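Local structure of proteasome assembly chaperone family protein (Pyrococcus furiosus DSM 3638, 3WZ2) at residues Leu12-Val17 / Glu100-Tyr104. The protein is an archaeal homolog of proteasome-assembly chaperones and probably acts on the proteasome as an assembly chaperone or activator. Sequence-based numbering, arbitrary orientation.
Sequences LVLPEV and EIVNY
The phenol ring of Tyr104 meets Leu14 over one face and the carbonyl of Pro15 at its edge. Leu14 CD2 sits above the centre of the ring, 3.6 Å from the centroid, a CH-pi contact in which the two side chains cross at about a right angle. A branched leucine suits this place because a single methyl can settle on the pi cloud while CG rests over CE1 and CZ. Tyr104 reaches the loop because its CG stands anti to the backbone N (chi1 170°), sending the ring out from the helix. At the far end of the ring, Tyr104 OH donates to Pro15 O over 2.7 Å, approaching at a C=O...O angle of 135° and tilted 20° from the carbonyl plane. The same OH accepts a weak, bent bond from Val17 N at 3.0 Å, so one polar atom grips the backbone on both flanks of Glu16. A phenylalanine at Tyr104 could still lie under Leu14, but Pro15 O and Val17 N would probably lose their shared partner and the loop would be freer to shift.

Nearer the strand, Leu12 CD2 fits against the helix backbone, 3.8 Å from Ile101 CA, and also touches Tyr104 CB; an apolar leucine suits a place where its methyl meets the helix backbone and the aliphatic base of the tyrosine. Beside it, a water accepts from Leu12 N at 2.9 Å and donates to Glu100 OE1, the glutamate, its chain bent at chi2, supplying a carboxylate oxygen that meets the strand's N-H through this water. Ile81 of strand 80-85 also packs on Tyr104, while Leu12 and Leu14 lean on strand 47-53. The contact thus joins strand 11-13, outermost in the sheet of this chain, and the loop leaving it to helix 91-107, as part of the helix-on-sheet packing of an alpha/beta PAC2-family domain.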
ATOM      1  N   LEU B  12      -3.755  18.603 -15.785  1.00 27.95           N
ATOM      2  CA  LEU B  12      -3.155  19.004 -17.052  1.00 27.55           C
ATOM      3  C   LEU B  12      -2.952  20.470 -17.037  1.00 27.08           C
ATOM      4  O   LEU B  12      -3.907  21.214 -16.934  1.00 27.99           O
ATOM      5  CB  LEU B  12      -4.039  18.653 -18.255  1.00 29.35           C
ATOM      6  CG  LEU B  12      -3.727  17.582 -19.253  1.00 31.90           C
ATOM      7  CD1 LEU B  12      -3.088  16.425 -18.521  1.00 32.42           C
ATOM      8  CD2 LEU B  12      -4.980  17.168 -19.996  1.00 30.32           C
ATOM      9  N   VAL B  13      -1.719  20.911 -17.211  1.00 27.62           N
ATOM     10  CA  VAL B  13      -1.468  22.308 -17.472  1.00 30.37           C
ATOM     11  C   VAL B  13      -1.283  22.449 -18.962  1.00 27.76           C
ATOM     12  O   VAL B  13      -0.238  22.130 -19.502  1.00 30.46           O
ATOM     13  CB  VAL B  13      -0.225  22.832 -16.690  1.00 31.70           C
ATOM     14  CG1 VAL B  13       0.005  24.328 -16.932  1.00 31.98           C
ATOM     15  CG2 VAL B  13      -0.404  22.577 -15.200  1.00 31.05           C
ATOM     16  N   LEU B  14      -2.303  22.950 -19.617  1.00 28.48           N
ATOM     17  CA  LEU B  14      -2.379  22.907 -21.052  1.00 28.62           C
ATOM     18  C   LEU B  14      -3.415  23.923 -21.542  1.00 29.46           C
ATOM     19  O   LEU B  14      -4.604  23.748 -21.273  1.00 28.85           O
ATOM     20  CB  LEU B  14      -2.782  21.498 -21.474  1.00 27.52           C
ATOM     21  CG  LEU B  14      -2.760  21.239 -22.966  1.00 26.45           C
ATOM     22  CD1 LEU B  14      -1.381  21.486 -23.538  1.00 28.03           C
ATOM     23  CD2 LEU B  14      -3.195  19.816 -23.255  1.00 26.25           C
ATOM     24  N   PRO B  15      -2.979  24.965 -22.277  1.00 28.80           N
ATOM     25  CA  PRO B  15      -3.988  25.880 -22.822  1.00 29.97           C
ATOM     26  C   PRO B  15      -4.881  25.198 -23.848  1.00 26.88           C
ATOM     27  O   PRO B  15      -4.479  24.217 -24.480  1.00 24.80           O
ATOM     28  CB  PRO B  15      -3.164  26.995 -23.472  1.00 31.79           C
ATOM     29  CG  PRO B  15      -1.815  26.428 -23.671  1.00 33.63           C
ATOM     30  CD  PRO B  15      -1.611  25.369 -22.626  1.00 31.58           C
ATOM     31  N   GLU B  16      -6.081  25.722 -23.978  1.00 24.82           N
ATOM     32  CA  GLU B  16      -7.056  25.262 -24.956  1.00 28.62           C
ATOM     33  C   GLU B  16      -6.585  25.532 -26.364  1.00 28.43           C
ATOM     34  O   GLU B  16      -6.080  26.609 -26.669  1.00 32.57           O
ATOM     35  CB  GLU B  16      -8.400  25.929 -24.719  1.00 31.19           C
ATOM     36  CG  GLU B  16      -8.969  25.557 -23.363  1.00 36.15           C
ATOM     37  CD  GLU B  16     -10.463  25.861 -23.197  1.00 47.96           C
ATOM     38  OE1 GLU B  16     -11.181  26.149 -24.205  1.00 54.66           O
ATOM     39  OE2 GLU B  16     -10.913  25.811 -22.035  1.00 45.83           O
ATOM     40  N   VAL B  17      -6.605  24.497 -27.183  1.00 24.72           N
ATOM     41  CA  VAL B  17      -6.336  24.632 -28.589  1.00 25.05           C
ATOM     42  C   VAL B  17      -7.598  24.129 -29.254  1.00 25.74           C
ATOM     43  O   VAL B  17      -7.866  22.925 -29.230  1.00 21.21           O
ATOM     44  CB  VAL B  17      -5.096  23.808 -29.009  1.00 26.72           C
ATOM     45  CG1 VAL B  17      -4.904  23.820 -30.531  1.00 27.25           C
ATOM     46  CG2 VAL B  17      -3.840  24.351 -28.323  1.00 27.01           C
ATOM     47  N   GLU B 100      -7.880  12.657 -17.869  1.00 20.35           N
ATOM     48  CA  GLU B 100      -7.742  14.127 -17.982  1.00 20.52           C
ATOM     49  C   GLU B 100      -7.493  14.569 -19.414  1.00 18.67           C
ATOM     50  O   GLU B 100      -7.997  15.588 -19.844  1.00 17.68           O
ATOM     51  CB  GLU B 100      -6.606  14.652 -17.116  1.00 22.90           C
ATOM     52  CG  GLU B 100      -6.818  14.503 -15.629  1.00 27.32           C
ATOM     53  CD  GLU B 100      -8.066  15.228 -15.111  1.00 32.91           C
ATOM     54  OE1 GLU B 100      -8.303  16.404 -15.484  1.00 33.26           O
ATOM     55  OE2 GLU B 100      -8.819  14.587 -14.332  1.00 44.00           O
ATOM     56  N   ILE B 101      -6.726  13.781 -20.165  1.00 17.33           N
ATOM     57  CA  ILE B 101      -6.510  14.100 -21.559  1.00 17.53           C
ATOM     58  C   ILE B 101      -7.851  14.092 -22.328  1.00 17.60           C
ATOM     59  O   ILE B 101      -8.152  15.003 -23.071  1.00 15.72           O
ATOM     60  CB  ILE B 101      -5.528  13.125 -22.200  1.00 18.12           C
ATOM     61  CG1 ILE B 101      -4.123  13.409 -21.689  1.00 19.75           C
ATOM     62  CG2 ILE B 101      -5.598  13.209 -23.708  1.00 18.69           C
ATOM     63  CD1 ILE B 101      -3.077  12.374 -22.101  1.00 19.51           C
ATOM     64  N   VAL B 102      -8.671  13.073 -22.094  1.00 17.19           N
ATOM     65  CA  VAL B 102      -9.933  12.988 -22.782  1.00 18.08           C
ATOM     66  C   VAL B 102     -10.889  14.121 -22.382  1.00 17.38           C
ATOM     67  O   VAL B 102     -11.546  14.684 -23.236  1.00 16.34           O
ATOM     68  CB  VAL B 102     -10.564  11.615 -22.560  1.00 18.44           C
ATOM     69  CG1 VAL B 102     -12.010  11.590 -23.007  1.00 18.66           C
ATOM     70  CG2 VAL B 102      -9.751  10.575 -23.307  1.00 19.60           C
ATOM     71  N   ASN B 103     -10.958  14.464 -21.108  1.00 17.98           N
ATOM     72  CA  ASN B 103     -11.741  15.633 -20.688  1.00 20.57           C
ATOM     73  C   ASN B 103     -11.293  16.902 -21.402  1.00 19.94           C
ATOM     74  O   ASN B 103     -12.127  17.677 -21.830  1.00 18.81           O
ATOM     75  CB  ASN B 103     -11.662  15.884 -19.172  1.00 26.04           C
ATOM     76  CG  ASN B 103     -12.381  14.807 -18.368  1.00 32.77           C
ATOM     77  OD1 ASN B 103     -13.308  14.165 -18.878  1.00 39.26           O
ATOM     78  ND2 ASN B 103     -11.982  14.607 -17.095  1.00 35.92           N
ATOM     79  N   TYR B 104      -9.974  17.100 -21.532  1.00 17.51           N
ATOM     80  CA  TYR B 104      -9.469  18.235 -22.234  1.00 16.40           C
ATOM     81  C   TYR B 104      -9.901  18.202 -23.699  1.00 17.76           C
ATOM     82  O   TYR B 104     -10.356  19.194 -24.233  1.00 15.31           O
ATOM     83  CB  TYR B 104      -7.944  18.298 -22.128  1.00 17.19           C
ATOM     84  CG  TYR B 104      -7.318  19.322 -23.028  1.00 17.08           C
ATOM     85  CD1 TYR B 104      -7.050  20.596 -22.580  1.00 18.67           C
ATOM     86  CD2 TYR B 104      -6.984  19.004 -24.324  1.00 17.38           C
ATOM     87  CE1 TYR B 104      -6.486  21.542 -23.435  1.00 19.00           C
ATOM     88  CE2 TYR B 104      -6.430  19.928 -25.177  1.00 17.40           C
ATOM     89  CZ  TYR B 104      -6.188  21.198 -24.735  1.00 17.15           C
ATOM     90  OH  TYR B 104      -5.622  22.100 -25.599  1.00 17.14           O
TER
HETATM   91  O   HOH W   1      -6.655  18.883 -15.542  1.00 36.80           O